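Local coordinates for protein leucine aminopeptidase (Parabacteroides distasonis, PDB 3TC8) that probably acts as a zinc-dependent aminopeptidase of the M28 peptidase family, or as a related glutaminyl-peptide cyclotransferase, and binds a zinc ion, at residues V41-A46 / T78-R83. Numbering follows the deposited sequence. Where two conformers were deposited one is given.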
loop_
_atom_site.group_PDB
_atom_site.type_symbol
_atom_site.label_atom_id
_atom_site.label_comp_id
_atom_site.label_asym_id
_atom_site.label_seq_id
_atom_site.Cartn_x
_atom_site.Cartn_y
_atom_site.Cartn_z
ATOM N N VAL A 41 -12.430 8.796 1.062
ATOM C CA VAL A 41 -12.021 10.034 0.411
ATOM C C VAL A 41 -11.617 11.041 1.460
ATOM O O VAL A 41 -12.414 11.330 2.343
ATOM C CB VAL A 41 -13.130 10.558 -0.529
ATOM C CG1 VAL A 41 -12.745 11.923 -1.095
ATOM C CG2 VAL A 41 -13.493 9.560 -1.620
ATOM N N PRO A 42 -10.443 11.644 1.380
ATOM C CA PRO A 42 -10.079 12.654 2.339
ATOM C C PRO A 42 -11.166 13.721 2.472
ATOM O O PRO A 42 -11.732 14.148 1.481
ATOM C CB PRO A 42 -8.751 13.191 1.818
ATOM C CG PRO A 42 -8.175 12.039 1.066
ATOM C CD PRO A 42 -9.352 11.317 0.446
ATOM N N ASN A 43 -11.401 14.119 3.718
ATOM C CA ASN A 43 -12.398 15.111 4.158
ATOM C C ASN A 43 -13.757 14.513 4.405
ATOM O O ASN A 43 -14.615 15.191 4.933
ATOM C CB ASN A 43 -12.499 16.333 3.244
ATOM C CG ASN A 43 -11.216 17.110 3.163
ATOM O OD1 ASN A 43 -10.326 16.926 3.958
ATOM N ND2 ASN A 43 -11.136 18.005 2.194
ATOM N N THR A 44 -14.013 13.262 4.115
ATOM C CA THR A 44 -15.310 12.636 4.350
ATOM C C THR A 44 -15.388 11.939 5.690
ATOM O O THR A 44 -14.382 11.557 6.305
ATOM C CB THR A 44 -15.664 11.619 3.257
ATOM O OG1 THR A 44 -14.785 10.469 3.329
ATOM C CG2 THR A 44 -15.663 12.224 1.867
ATOM N N ALA A 45 -16.624 11.715 6.116
ATOM C CA ALA A 45 -16.872 10.938 7.320
ATOM C C ALA A 45 -16.299 9.531 7.248
ATOM O O ALA A 45 -15.792 9.019 8.250
ATOM C CB ALA A 45 -18.386 10.892 7.641
ATOM N N ALA A 46 -16.408 8.889 6.099
ATOM C CA ALA A 46 -15.883 7.505 5.926
ATOM C C ALA A 46 -14.379 7.483 6.146
ATOM O O ALA A 46 -13.863 6.562 6.787
ATOM C CB ALA A 46 -16.218 6.979 4.579
ATOM N N THR A 78 -8.003 21.861 -3.526
ATOM C CA THR A 78 -8.738 21.382 -2.338
ATOM C C THR A 78 -7.716 21.137 -1.214
ATOM O O THR A 78 -6.690 20.476 -1.424
ATOM C CB THR A 78 -9.499 20.053 -2.631
ATOM O OG1 THR A 78 -10.338 20.254 -3.765
ATOM C CG2 THR A 78 -10.386 19.609 -1.441
ATOM N N LYS A 79 -8.037 21.617 -0.028
ATOM C CA LYS A 79 -7.260 21.362 1.139
ATOM C C LYS A 79 -7.756 20.030 1.713
ATOM O O LYS A 79 -8.936 19.888 2.097
ATOM C CB LYS A 79 -7.442 22.514 2.112
ATOM C CG LYS A 79 -6.891 23.862 1.564
ATOM C CD LYS A 79 -5.418 23.839 1.326
ATOM C CE LYS A 79 -4.949 25.121 0.659
ATOM N NZ LYS A 79 -3.476 25.105 0.457
ATOM N N LEU A 80 -6.864 19.070 1.799
ATOM C CA LEU A 80 -7.160 17.722 2.287
ATOM C C LEU A 80 -6.697 17.572 3.708
ATOM O O LEU A 80 -5.523 17.818 4.027
ATOM C CB LEU A 80 -6.453 16.685 1.419
ATOM C CG LEU A 80 -6.728 16.745 -0.075
ATOM C CD1 LEU A 80 -5.945 15.636 -0.804
ATOM C CD2 LEU A 80 -8.232 16.703 -0.388
ATOM N N GLU A 81 -7.619 17.142 4.570
ATOM C CA GLU A 81 -7.337 16.838 5.971
ATOM C C GLU A 81 -6.737 15.440 6.031
ATOM O O GLU A 81 -7.453 14.439 6.207
ATOM C CB GLU A 81 -8.655 16.918 6.751
ATOM C CG GLU A 81 -9.272 18.297 6.627
ATOM C CD GLU A 81 -10.595 18.471 7.339
ATOM O OE1 GLU A 81 -11.439 17.512 7.272
ATOM O OE2 GLU A 81 -10.788 19.625 7.897
ATOM N N ALA A 82 -5.444 15.344 5.768
ATOM C CA ALA A 82 -4.751 14.069 5.596
ATOM C C ALA A 82 -4.238 13.538 6.929
ATOM O O ALA A 82 -3.945 14.295 7.871
ATOM C CB ALA A 82 -3.608 14.247 4.614
ATOM N N ARG A 83 -4.112 12.219 6.983
ATOM C CA ARG A 83 -3.654 11.532 8.171
ATOM C C ARG A 83 -2.870 10.295 7.750
ATOM O O ARG A 83 -3.432 9.320 7.263
ATOM C CB ARG A 83 -4.844 11.145 9.051
ATOM C CG ARG A 83 -4.453 10.327 10.236
ATOM C CD ARG A 83 -5.461 10.187 11.325
ATOM N NE ARG A 83 -6.795 9.827 10.815
ATOM C CZ ARG A 83 -7.791 9.361 11.565
ATOM N NH1 ARG A 83 -7.553 8.869 12.758
ATOM N NH2 ARG A 83 -8.990 9.318 11.059
HETATM O O HOH W 1 -10.069 13.554 6.226
HETATM O O HOH W 2 -14.054 17.447 6.662
#
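Asn43 meets the strand residues Lys79 to Glu81 through its side-chain amide, which takes Lys79 O and Glu81 N, the polar groups flanking Leu80 in sequence, much as one residue of a parallel strand would with its own N and O. Its CB leaves the main chain across the strand rather than straight at it; a chi1 of -61° sets CG beside the backbone N and anti to the carbonyl carbon, and the amide beyond it reaches the strand. Asn43 OD1 accepts from Glu81 N at 2.8 Å, with the donor in the carbonyl plane. That bond is nearly straight, 169° at the hydrogen. Asn43 ND2 donates to Lys79 O over 2.9 Å. This oxygen lies close to the amide plane of Asn43, although the donor is tilted 21° from the carbonyl plane of Lys79. Two bonds from one flat group fix the rotation of the amide about chi2. An alanine here would probably leave Glu81 N and Lys79 O without these partners and weaken the link between turn and strand.

Asn43 sits, with positive phi, in a type II beta turn from Val41 to Thr44. Val41 O accepts from both Thr44 N and Thr44 OG1, and Thr44 in turn N-caps helix 45-60. The contact thus joins the start of that helix to strand 79-89, next to the outermost strand 64-73 of the mixed sheet, with the side chain of Pro42 about 11 Å from the bound zinc ion.

In the conformer given here, one of two deposited, the side chain of Glu81 crosses that of Asn43 at about a right angle, Glu81 CG lying 3.2 Å from Asn43 OD1. In this conformer Glu81 OE1 also forms a salt bridge with Lys48 and accepts from a water that also donates to Asn43 O. A second water connects Asn43 N with Glu81 O. On the buried side, Pro42 CB rests 4.2 Å from Leu80 CD2, and Leu80 also touches Tyr161.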